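High affinity transport system protein p37 (Mycoplasma hyorhinis, PDB 3EKI) serves as the extracytoplasmic thiamine-binding lipoprotein of a high-affinity transport system and binds thiamine diphosphate. Local coordinates at residues N125-L130 / P340-V345; K129-L134 / E393-Y398; L145-N150 / N382-I387. All coordinates share one frame; numbering follows the deposited sequence.

Contact 1: N125-L130 / P340-V345; sequences NASGKL and PIPYDV. With TPP (thiamine diphosphate), chain B.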
loop_
_atom_site.group_PDB
_atom_site.type_symbol
_atom_site.label_atom_id
_atom_site.label_comp_id
_atom_site.label_asym_id
_atom_site.label_seq_id
_atom_site.Cartn_x
_atom_site.Cartn_y
_atom_site.Cartn_z
ATOM N N ASN A 125 0.838 -5.782 -7.968
ATOM C CA ASN A 125 -0.161 -4.735 -8.043
ATOM C C ASN A 125 -0.884 -4.562 -6.715
ATOM O O ASN A 125 -1.052 -5.510 -5.975
ATOM C CB ASN A 125 -1.228 -5.029 -9.115
ATOM C CG ASN A 125 -1.858 -3.783 -9.690
ATOM O OD1 ASN A 125 -1.342 -3.190 -10.635
ATOM N ND2 ASN A 125 -2.992 -3.313 -9.170
ATOM N N ALA A 126 -1.335 -3.323 -6.504
ATOM C CA ALA A 126 -2.175 -3.101 -5.320
ATOM C C ALA A 126 -3.393 -4.011 -5.390
ATOM O O ALA A 126 -3.981 -4.158 -6.472
ATOM C CB ALA A 126 -2.561 -1.636 -5.259
ATOM N N SER A 127 -3.767 -4.607 -4.263
ATOM C CA SER A 127 -4.851 -5.570 -4.255
ATOM C C SER A 127 -6.208 -5.007 -4.649
ATOM O O SER A 127 -6.973 -5.578 -5.437
ATOM C CB SER A 127 -4.939 -6.210 -2.860
ATOM O OG SER A 127 -5.384 -5.272 -1.881
ATOM N N GLY A 128 -6.579 -3.834 -4.111
ATOM C CA GLY A 128 -7.908 -3.316 -4.428
ATOM C C GLY A 128 -8.070 -3.032 -5.896
ATOM O O GLY A 128 -9.047 -3.400 -6.548
ATOM N N LYS A 129 -7.084 -2.351 -6.473
ATOM C CA LYS A 129 -7.119 -2.016 -7.892
ATOM C C LYS A 129 -7.208 -3.285 -8.746
ATOM O O LYS A 129 -7.870 -3.349 -9.771
ATOM C CB LYS A 129 -5.877 -1.229 -8.276
ATOM C CG LYS A 129 -5.882 0.197 -7.744
ATOM C CD LYS A 129 -4.520 0.844 -7.866
ATOM C CE LYS A 129 -4.644 2.356 -7.644
ATOM N NZ LYS A 129 -3.607 2.813 -6.688
ATOM N N LEU A 130 -6.506 -4.318 -8.293
ATOM C CA LEU A 130 -6.572 -5.575 -9.060
ATOM C C LEU A 130 -7.945 -6.210 -8.962
ATOM O O LEU A 130 -8.504 -6.705 -9.953
ATOM C CB LEU A 130 -5.497 -6.517 -8.536
ATOM C CG LEU A 130 -5.521 -7.946 -9.073
ATOM C CD1 LEU A 130 -5.253 -7.969 -10.572
ATOM C CD2 LEU A 130 -4.485 -8.758 -8.310
ATOM N N PRO A 340 -9.207 -3.086 7.002
ATOM C CA PRO A 340 -8.002 -3.605 6.337
ATOM C C PRO A 340 -8.238 -4.338 5.026
ATOM O O PRO A 340 -9.257 -5.015 4.872
ATOM C CB PRO A 340 -7.552 -4.598 7.399
ATOM C CG PRO A 340 -8.826 -5.183 7.916
ATOM C CD PRO A 340 -9.825 -4.049 7.904
ATOM N N ILE A 341 -7.258 -4.190 4.117
ATOM C CA ILE A 341 -7.326 -4.962 2.855
ATOM C C ILE A 341 -5.974 -5.591 2.580
ATOM O O ILE A 341 -4.977 -5.226 3.205
ATOM C CB ILE A 341 -7.751 -4.085 1.673
ATOM C CG1 ILE A 341 -6.782 -2.964 1.323
ATOM C CG2 ILE A 341 -9.161 -3.548 1.927
ATOM C CD1 ILE A 341 -7.107 -2.210 0.047
ATOM N N PRO A 342 -5.860 -6.571 1.691
ATOM C CA PRO A 342 -4.564 -7.245 1.537
ATOM C C PRO A 342 -3.458 -6.381 0.954
ATOM O O PRO A 342 -3.721 -5.446 0.223
ATOM C CB PRO A 342 -4.890 -8.361 0.530
ATOM C CG PRO A 342 -6.369 -8.586 0.732
ATOM C CD PRO A 342 -6.915 -7.161 0.846
ATOM N N TYR A 343 -2.218 -6.727 1.308
ATOM C CA TYR A 343 -1.078 -6.075 0.675
ATOM C C TYR A 343 -1.026 -6.487 -0.797
ATOM O O TYR A 343 -1.934 -7.159 -1.289
ATOM C CB TYR A 343 0.232 -6.388 1.405
ATOM C CG TYR A 343 1.116 -5.194 1.634
ATOM C CD1 TYR A 343 2.381 -5.063 1.110
ATOM C CD2 TYR A 343 0.660 -4.121 2.408
ATOM C CE1 TYR A 343 3.166 -3.941 1.337
ATOM C CE2 TYR A 343 1.433 -3.013 2.645
ATOM C CZ TYR A 343 2.695 -2.912 2.113
ATOM O OH TYR A 343 3.471 -1.790 2.348
ATOM N N ASP A 344 0.011 -6.080 -1.514
ATOM C CA ASP A 344 0.033 -6.208 -2.970
ATOM C C ASP A 344 0.073 -7.676 -3.409
ATOM O O ASP A 344 0.532 -8.549 -2.688
ATOM C CB ASP A 344 1.210 -5.434 -3.524
ATOM C CG ASP A 344 1.078 -3.926 -3.470
ATOM O OD1 ASP A 344 0.155 -3.450 -2.765
ATOM O OD2 ASP A 344 1.897 -3.241 -4.132
ATOM N N VAL A 345 -0.439 -7.867 -4.609
ATOM C CA VAL A 345 -0.589 -9.195 -5.204
ATOM C C VAL A 345 0.192 -9.302 -6.501
ATOM O O VAL A 345 0.159 -8.450 -7.378
ATOM C CB VAL A 345 -2.078 -9.474 -5.469
ATOM C CG1 VAL A 345 -2.268 -10.732 -6.295
ATOM C CG2 VAL A 345 -2.833 -9.569 -4.139
HETATM N "N1'" TPP B . 6.846 0.664 2.902
HETATM C "C2'" TPP B . 7.875 1.116 2.144
HETATM C CM2 TPP B . 9.308 0.831 2.605
HETATM N "N3'" TPP B . 7.644 1.791 1.004
HETATM C "C4'" TPP B . 6.366 1.934 0.563
HETATM N "N4'" TPP B . 6.165 2.530 -0.615
HETATM C "C5'" TPP B . 5.285 1.527 1.358
HETATM C "C6'" TPP B . 5.581 0.885 2.555
HETATM C "C7'" TPP B . 3.804 1.722 1.002
HETATM N N3 TPP B . 3.181 0.644 0.214
HETATM C C2 TPP B . 3.819 -0.124 -0.669
HETATM S S1 TPP B . 2.701 -1.286 -1.343
HETATM C C5 TPP B . 1.371 -0.653 -0.404
HETATM C C4 TPP B . 1.829 0.457 0.279
HETATM C CM4 TPP B . 0.988 1.138 1.380
HETATM C C6 TPP B . -0.076 -1.149 -0.510
HETATM C C7 TPP B . -0.729 -0.627 -1.792
HETATM O O7 TPP B . -0.814 0.812 -1.723
HETATM P PA TPP B . -0.930 1.779 -2.979
HETATM O O1A TPP B . -0.663 3.166 -2.528
HETATM O O2A TPP B . -0.047 1.296 -4.095
HETATM O O3A TPP B . -2.381 1.610 -3.576
HETATM P PB TPP B . -3.699 2.410 -3.128
HETATM O O1B TPP B . -4.022 2.105 -1.698
HETATM O O2B TPP B . -4.809 1.869 -4.115
HETATM O O3B TPP B . -3.519 3.957 -3.436
HETATM O O HOH W 1 -2.464 -3.798 -1.867
#
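Asn-125 and Val-345 form an antiparallel hydrogen-bonded pair, Asn-125 N to Val-345 O and Val-345 N to Asn-125 O both 2.8 Å, after which helix 127-136 begins and Ala-126 takes its N-cap position. The Asn-125 amide stays with its own segment: ND2 gives a bond to Ala-126 O, which also accepts from Leu-130 N in the first helical turn. Ser-127 is small and polar enough to work against residues 340-345. Its OG lies between the backbone N and the carbonyl carbon (chi1 69°), and from there bonds to Pro-342 O at 2.7 Å, while the Pro-342 ring packs beside it. A water accepts from Ser-127 N and donates to Pro-342 O and to Asp-344 OD1, tying the start of the helix to the loop. Leu-130 CD2 meets Val-345 CG1 at 3.6 Å, the two side chains crossing at about a right angle. Other side chains of the two segments reach thiamine diphosphate. C6 of the ligand lies over one face of the Tyr-343 ring, displaced toward its rim, and Lys-129 NZ bonds to ligand O2B at 3.0 Å. Asp-344 OD1 comes within 3.1 Å of ligand C7, while OD2 is held by Tyr-381. With a lysine at the diphosphate and the helix start close by, the site probably favours an anionic group; the water and Tyr-381 fix the Asp-344 carboxylate beside the ligand's linker.

Contact 2: K129-L134 / E393-Y398; sequences KLVEFL and EIVEVY. With TPP (thiamine diphosphate), chain B.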
loop_
_atom_site.group_PDB
_atom_site.type_symbol
_atom_site.label_atom_id
_atom_site.label_comp_id
_atom_site.label_asym_id
_atom_site.label_seq_id
_atom_site.Cartn_x
_atom_site.Cartn_y
_atom_site.Cartn_z
ATOM N N LYS A 129 -7.084 -2.351 -6.473
ATOM C CA LYS A 129 -7.119 -2.016 -7.892
ATOM C C LYS A 129 -7.208 -3.285 -8.746
ATOM O O LYS A 129 -7.870 -3.349 -9.771
ATOM C CB LYS A 129 -5.877 -1.229 -8.276
ATOM C CG LYS A 129 -5.882 0.197 -7.744
ATOM C CD LYS A 129 -4.520 0.844 -7.866
ATOM C CE LYS A 129 -4.644 2.356 -7.644
ATOM N NZ LYS A 129 -3.607 2.813 -6.688
ATOM N N LEU A 130 -6.506 -4.318 -8.293
ATOM C CA LEU A 130 -6.572 -5.575 -9.060
ATOM C C LEU A 130 -7.945 -6.210 -8.962
ATOM O O LEU A 130 -8.504 -6.705 -9.953
ATOM C CB LEU A 130 -5.497 -6.517 -8.536
ATOM C CG LEU A 130 -5.521 -7.946 -9.073
ATOM C CD1 LEU A 130 -5.253 -7.969 -10.572
ATOM C CD2 LEU A 130 -4.485 -8.758 -8.310
ATOM N N VAL A 131 -8.528 -6.221 -7.768
ATOM C CA VAL A 131 -9.859 -6.782 -7.592
ATOM C C VAL A 131 -10.832 -6.047 -8.502
ATOM O O VAL A 131 -11.624 -6.668 -9.210
ATOM C CB VAL A 131 -10.308 -6.706 -6.112
ATOM C CG1 VAL A 131 -11.803 -6.972 -5.956
ATOM C CG2 VAL A 131 -9.495 -7.686 -5.265
ATOM N N GLU A 132 -10.779 -4.716 -8.524
ATOM C CA GLU A 132 -11.709 -3.939 -9.355
ATOM C C GLU A 132 -11.457 -4.226 -10.837
ATOM O O GLU A 132 -12.368 -4.269 -11.671
ATOM C CB GLU A 132 -11.573 -2.462 -9.060
ATOM C CG GLU A 132 -11.890 -1.976 -7.660
ATOM C CD GLU A 132 -13.352 -2.049 -7.271
ATOM O OE1 GLU A 132 -14.181 -2.231 -8.188
ATOM O OE2 GLU A 132 -13.674 -1.919 -6.065
ATOM N N PHE A 133 -10.190 -4.443 -11.209
ATOM C CA PHE A 133 -9.894 -4.724 -12.620
ATOM C C PHE A 133 -10.475 -6.074 -13.013
ATOM O O PHE A 133 -11.080 -6.249 -14.074
ATOM C CB PHE A 133 -8.379 -4.693 -12.838
ATOM C CG PHE A 133 -7.944 -5.046 -14.253
ATOM C CD1 PHE A 133 -7.920 -4.085 -15.241
ATOM C CD2 PHE A 133 -7.553 -6.330 -14.576
ATOM C CE1 PHE A 133 -7.522 -4.389 -16.534
ATOM C CE2 PHE A 133 -7.159 -6.653 -15.879
ATOM C CZ PHE A 133 -7.126 -5.678 -16.843
ATOM N N LEU A 134 -10.279 -7.065 -12.144
ATOM C CA LEU A 134 -10.760 -8.413 -12.451
ATOM C C LEU A 134 -12.276 -8.521 -12.378
ATOM O O LEU A 134 -12.868 -9.380 -13.035
ATOM C CB LEU A 134 -10.047 -9.408 -11.539
ATOM C CG LEU A 134 -8.617 -9.730 -11.966
ATOM C CD1 LEU A 134 -7.887 -10.534 -10.906
ATOM C CD2 LEU A 134 -8.600 -10.518 -13.272
ATOM N N GLU A 393 -9.190 -15.157 -0.232
ATOM C CA GLU A 393 -8.086 -14.532 0.418
ATOM C C GLU A 393 -7.924 -13.055 0.051
ATOM O O GLU A 393 -7.350 -12.313 0.780
ATOM C CB GLU A 393 -6.802 -15.269 0.038
ATOM C CG GLU A 393 -6.616 -16.581 0.743
ATOM C CD GLU A 393 -5.326 -17.196 0.358
ATOM O OE1 GLU A 393 -4.385 -17.013 1.099
ATOM O OE2 GLU A 393 -5.288 -17.662 -0.727
ATOM N N ILE A 394 -8.425 -12.670 -1.101
ATOM C CA ILE A 394 -8.251 -11.302 -1.545
ATOM C C ILE A 394 -9.594 -10.603 -1.772
ATOM O O ILE A 394 -9.810 -9.592 -1.253
ATOM C CB ILE A 394 -7.406 -11.174 -2.853
ATOM C CG1 ILE A 394 -6.124 -11.968 -2.738
ATOM C CG2 ILE A 394 -7.058 -9.730 -3.181
ATOM C CD1 ILE A 394 -5.230 -11.474 -1.754
ATOM N N VAL A 395 -10.415 -11.165 -2.644
ATOM C CA VAL A 395 -11.631 -10.483 -3.030
ATOM C C VAL A 395 -12.567 -10.279 -1.826
ATOM O O VAL A 395 -13.038 -9.233 -1.606
ATOM C CB VAL A 395 -12.468 -11.219 -4.168
ATOM C CG1 VAL A 395 -13.747 -10.516 -4.395
ATOM C CG2 VAL A 395 -11.680 -11.303 -5.413
ATOM N N GLU A 396 -12.800 -11.330 -1.088
ATOM C CA GLU A 396 -13.746 -11.216 0.026
ATOM C C GLU A 396 -13.163 -10.272 1.077
ATOM O O GLU A 396 -13.874 -9.666 1.743
ATOM C CB GLU A 396 -14.105 -12.558 0.675
ATOM C CG GLU A 396 -15.048 -13.318 -0.152
ATOM C CD GLU A 396 -15.213 -14.723 0.273
ATOM O OE1 GLU A 396 -14.732 -15.123 1.283
ATOM O OE2 GLU A 396 -15.832 -15.419 -0.458
ATOM N N VAL A 397 -11.877 -10.231 1.225
ATOM C CA VAL A 397 -11.324 -9.387 2.247
ATOM C C VAL A 397 -11.513 -7.935 1.835
ATOM O O VAL A 397 -11.854 -7.133 2.631
ATOM C CB VAL A 397 -9.821 -9.692 2.437
ATOM C CG1 VAL A 397 -9.051 -8.737 3.447
ATOM C CG2 VAL A 397 -9.670 -11.072 2.859
ATOM N N TYR A 398 -11.217 -7.633 0.581
ATOM C CA TYR A 398 -11.392 -6.291 0.055
ATOM C C TYR A 398 -12.853 -5.858 0.143
ATOM O O TYR A 398 -13.115 -4.727 0.580
ATOM C CB TYR A 398 -10.906 -6.197 -1.381
ATOM C CG TYR A 398 -11.218 -4.914 -2.109
ATOM C CD1 TYR A 398 -10.439 -3.778 -1.916
ATOM C CD2 TYR A 398 -12.288 -4.821 -3.000
ATOM C CE1 TYR A 398 -10.727 -2.600 -2.589
ATOM C CE2 TYR A 398 -12.584 -3.660 -3.665
ATOM C CZ TYR A 398 -11.797 -2.555 -3.460
ATOM O OH TYR A 398 -12.094 -1.386 -4.130
HETATM N "N1'" TPP B . 6.846 0.664 2.902
HETATM C "C2'" TPP B . 7.875 1.116 2.144
HETATM C CM2 TPP B . 9.308 0.831 2.605
HETATM N "N3'" TPP B . 7.644 1.791 1.004
HETATM C "C4'" TPP B . 6.366 1.934 0.563
HETATM N "N4'" TPP B . 6.165 2.530 -0.615
HETATM C "C5'" TPP B . 5.285 1.527 1.358
HETATM C "C6'" TPP B . 5.581 0.885 2.555
HETATM C "C7'" TPP B . 3.804 1.722 1.002
HETATM N N3 TPP B . 3.181 0.644 0.214
HETATM C C2 TPP B . 3.819 -0.124 -0.669
HETATM S S1 TPP B . 2.701 -1.286 -1.343
HETATM C C5 TPP B . 1.371 -0.653 -0.404
HETATM C C4 TPP B . 1.829 0.457 0.279
HETATM C CM4 TPP B . 0.988 1.138 1.380
HETATM C C6 TPP B . -0.076 -1.149 -0.510
HETATM C C7 TPP B . -0.729 -0.627 -1.792
HETATM O O7 TPP B . -0.814 0.812 -1.723
HETATM P PA TPP B . -0.930 1.779 -2.979
HETATM O O1A TPP B . -0.663 3.166 -2.528
HETATM O O2A TPP B . -0.047 1.296 -4.095
HETATM O O3A TPP B . -2.381 1.610 -3.576
HETATM P PB TPP B . -3.699 2.410 -3.128
HETATM O O1B TPP B . -4.022 2.105 -1.698
HETATM O O2B TPP B . -4.809 1.869 -4.115
HETATM O O3B TPP B . -3.519 3.957 -3.436
#
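Val-131 points from helix 127-136 at helix 390-402 and can be traced outward from its branch point. CB already lies 4.1 Å from Tyr-398 CD2. CG1, anti to the backbone N, reaches the same ring carbon at 3.7 Å, approaching the ring obliquely. The other branch turns to Ile-394, Val-131 CG2 touching Ile-394 CG2 at 3.8 Å. Val-395 CG2 is a little farther from Val-131 CG2, at 4.2 Å. A beta-branched residue suits this spot because its two methyls part close to the backbone and engage successive turns of the facing helix at once. The short helical segments run nearly perpendicular, at a signed crossing angle of -99° with 10.1 Å between axes, and helix 390-402 has a wider pi-type turn at 393-395. Within this binding protein of the periplasmic-binding-protein clan, the packing joins the C-terminal helix to the helix whose first turn borders the diphosphate; Leu-110 of helix 106-115 packs on Leu-130 and Phe-133. Next to Val-131 the apolar pairing gives way to a polar one. The Glu-132 chain bends at chi2 (-69°), which swings CD toward Tyr-398, and OE2 accepts from Tyr-398 OH at 2.6 Å; tyrosine suits the place by offering a hydroxyl beyond a ring that packs on valine. The oxygen lies at the ring edge, in its plane, and uses its anti lone pair, whereas the carboxylate itself is turned 77° from the ring.

Contact 3: L145-N150 / N382-I387; sequences LETTTN and NGYKKI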
loop_
_atom_site.group_PDB
_atom_site.type_symbol
_atom_site.label_atom_id
_atom_site.label_comp_id
_atom_site.label_asym_id
_atom_site.label_seq_id
_atom_site.Cartn_x
_atom_site.Cartn_y
_atom_site.Cartn_z
ATOM N N LEU A 145 0.689 -14.576 -6.165
ATOM C CA LEU A 145 1.563 -14.271 -5.045
ATOM C C LEU A 145 0.891 -13.246 -4.146
ATOM O O LEU A 145 0.376 -12.254 -4.675
ATOM C CB LEU A 145 2.866 -13.706 -5.617
ATOM C CG LEU A 145 3.978 -13.262 -4.664
ATOM C CD1 LEU A 145 4.791 -14.466 -4.206
ATOM C CD2 LEU A 145 4.934 -12.244 -5.264
ATOM N N GLU A 146 0.897 -13.465 -2.839
ATOM C CA GLU A 146 0.438 -12.437 -1.918
ATOM C C GLU A 146 1.657 -11.897 -1.176
ATOM O O GLU A 146 2.346 -12.706 -0.556
ATOM C CB GLU A 146 -0.564 -13.004 -0.909
ATOM C CG GLU A 146 -1.122 -11.933 0.019
ATOM C CD GLU A 146 -2.236 -12.397 0.930
ATOM O OE1 GLU A 146 -2.595 -13.592 0.938
ATOM O OE2 GLU A 146 -2.756 -11.532 1.675
ATOM N N THR A 147 1.916 -10.596 -1.228
ATOM C CA THR A 147 2.993 -10.047 -0.391
ATOM C C THR A 147 2.482 -9.816 1.034
ATOM O O THR A 147 1.277 -9.722 1.258
ATOM C CB THR A 147 3.572 -8.754 -0.984
ATOM O OG1 THR A 147 2.582 -7.723 -0.853
ATOM C CG2 THR A 147 3.900 -8.860 -2.463
ATOM N N THR A 148 3.398 -9.738 1.980
ATOM C CA THR A 148 3.118 -9.373 3.370
ATOM C C THR A 148 4.120 -8.299 3.769
ATOM O O THR A 148 5.174 -8.122 3.157
ATOM C CB THR A 148 3.174 -10.551 4.352
ATOM O OG1 THR A 148 4.530 -11.057 4.395
ATOM C CG2 THR A 148 2.275 -11.702 3.942
ATOM N N THR A 149 3.797 -7.523 4.801
ATOM C CA THR A 149 4.689 -6.445 5.244
ATOM C C THR A 149 4.934 -6.559 6.741
ATOM O O THR A 149 4.065 -7.082 7.446
ATOM C CB THR A 149 4.048 -5.105 4.824
ATOM O OG1 THR A 149 4.969 -4.023 4.976
ATOM C CG2 THR A 149 2.829 -4.750 5.666
ATOM N N ASN A 150 6.066 -6.084 7.227
ATOM C CA ASN A 150 6.337 -5.969 8.656
ATOM C C ASN A 150 5.179 -5.205 9.305
ATOM O O ASN A 150 4.851 -4.135 8.811
ATOM C CB ASN A 150 7.660 -5.263 8.927
ATOM C CG ASN A 150 8.898 -6.054 8.538
ATOM O OD1 ASN A 150 8.841 -7.283 8.432
ATOM N ND2 ASN A 150 10.003 -5.348 8.361
ATOM N N ASN A 382 7.984 -7.600 2.852
ATOM C CA ASN A 382 8.861 -8.264 3.806
ATOM C C ASN A 382 8.600 -9.754 3.885
ATOM O O ASN A 382 9.239 -10.469 4.649
ATOM C CB ASN A 382 8.712 -7.622 5.194
ATOM C CG ASN A 382 9.056 -6.156 5.139
ATOM O OD1 ASN A 382 8.187 -5.309 5.412
ATOM N ND2 ASN A 382 10.306 -5.862 4.808
ATOM N N GLY A 383 7.655 -10.259 3.122
ATOM C CA GLY A 383 7.337 -11.677 3.099
ATOM C C GLY A 383 6.404 -11.928 1.923
ATOM O O GLY A 383 5.862 -11.038 1.268
ATOM N N TYR A 384 6.214 -13.194 1.626
ATOM C CA TYR A 384 5.377 -13.666 0.539
ATOM C C TYR A 384 4.645 -14.954 0.895
ATOM O O TYR A 384 5.185 -15.764 1.663
ATOM C CB TYR A 384 6.230 -13.931 -0.709
ATOM C CG TYR A 384 7.032 -12.762 -1.200
ATOM C CD1 TYR A 384 8.382 -12.680 -0.884
ATOM C CD2 TYR A 384 6.500 -11.730 -1.962
ATOM C CE1 TYR A 384 9.144 -11.617 -1.328
ATOM C CE2 TYR A 384 7.252 -10.662 -2.406
ATOM C CZ TYR A 384 8.588 -10.604 -2.083
ATOM O OH TYR A 384 9.348 -9.552 -2.507
ATOM N N LYS A 385 3.458 -15.162 0.345
ATOM C CA LYS A 385 2.695 -16.393 0.460
ATOM C C LYS A 385 2.132 -16.741 -0.916
ATOM O O LYS A 385 1.910 -15.851 -1.756
ATOM C CB LYS A 385 1.541 -16.226 1.453
ATOM C CG LYS A 385 1.806 -15.409 2.693
ATOM C CD LYS A 385 0.823 -15.731 3.816
ATOM C CE LYS A 385 0.252 -14.494 4.491
ATOM N NZ LYS A 385 0.535 -14.431 5.953
ATOM N N LYS A 386 1.860 -18.001 -1.209
ATOM C CA LYS A 386 1.107 -18.426 -2.360
ATOM C C LYS A 386 -0.364 -18.058 -2.212
ATOM O O LYS A 386 -0.899 -18.236 -1.107
ATOM C CB LYS A 386 1.203 -19.954 -2.491
ATOM C CG LYS A 386 0.511 -20.548 -3.711
ATOM C CD LYS A 386 0.437 -22.072 -3.599
ATOM C CE LYS A 386 -0.185 -22.713 -4.832
ATOM N NZ LYS A 386 -0.192 -24.207 -4.724
ATOM N N ILE A 387 -1.012 -17.591 -3.272
ATOM C CA ILE A 387 -2.468 -17.481 -3.182
ATOM C C ILE A 387 -3.116 -18.817 -3.525
ATOM O O ILE A 387 -2.887 -19.301 -4.622
ATOM C CB ILE A 387 -3.004 -16.367 -4.086
ATOM C CG1 ILE A 387 -2.418 -15.030 -3.619
ATOM C CG2 ILE A 387 -4.519 -16.389 -4.145
ATOM C CD1 ILE A 387 -2.860 -13.789 -4.305
#
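Asn-150 and Asn-382 lay their side-chain amides flat on each other, the planes only 5° apart although the two side chains cross at about a right angle. Asn-382 OD1 also accepts from Asn-150 N at 2.9 Å in a nearly straight bond, so one asparagine both stacks on its partner and holds that partner's backbone. Asn-150 OD1 in turn is bonded to Gln-211 NE2. Farther along, Leu-145 and Thr-147 share a face of the sheet with Tyr-384. Leu-145 CD2 meets Tyr-384 CD2 at 3.7 Å and Thr-147 CG2 meets CE2 at 3.8 Å, both methyls obliquely placed against the ring. The broad tyrosine thus spans two alternate residues of the facing strand, while its hydroxyl bonds to Asp-373. Thr-148 and Lys-385 lie on the other face and cross at about a right angle; Thr-148 CG2 presses on Lys-385 CE at 3.5 Å, tight for two carbons. Threonine suits such a place because its methyl packs on the lysine chain while OG1 bonds to the same Gln-211, through OE1. Beside it, Gly-383 fits where a CB would run into Thr-148 OG1. At the far end Ile-387 sets CG1 against Glu-146 CB, 3.9 Å away. Backbone bonds join Glu-146 with Lys-385 in both directions, and Thr-148 N bonds to Gly-383 O at 2.9 Å. Thr-148 O receives Asn-382 N and, weakly, Gly-383 N. Two residues facing Thr-148 in this way make a classic beta bulge at the start of strand 383-386, which otherwise pairs regularly and antiparallel with strand 141-152.

Contacts 1 and 2 share helix 127-136, their centres about 7 Å apart, and Tyr-398 CE1 packs on Gly-128 CA at 3.4 Å. The Pro-342 ring of contact 1 also rests on Ile-394 and Val-397. Contact 3, about 11 Å centre to centre from contact 1, joins it through the sheet: Asp-344 O lies 2.9 Å from Thr-147 N, a probable hydrogen bond, and Val-345 CG1 packs on Ile-387 CD1. Contacts 2 and 3 are about 15 Å apart between centres and meet where Ile-394 packs on Ile-387 and Glu-146. Contact 1 lines the thiamine diphosphate pocket most directly, contact 2 reaches it through Lys-129, and the Thr-149 side chain of contact 3 lies about 5 Å from the ligand.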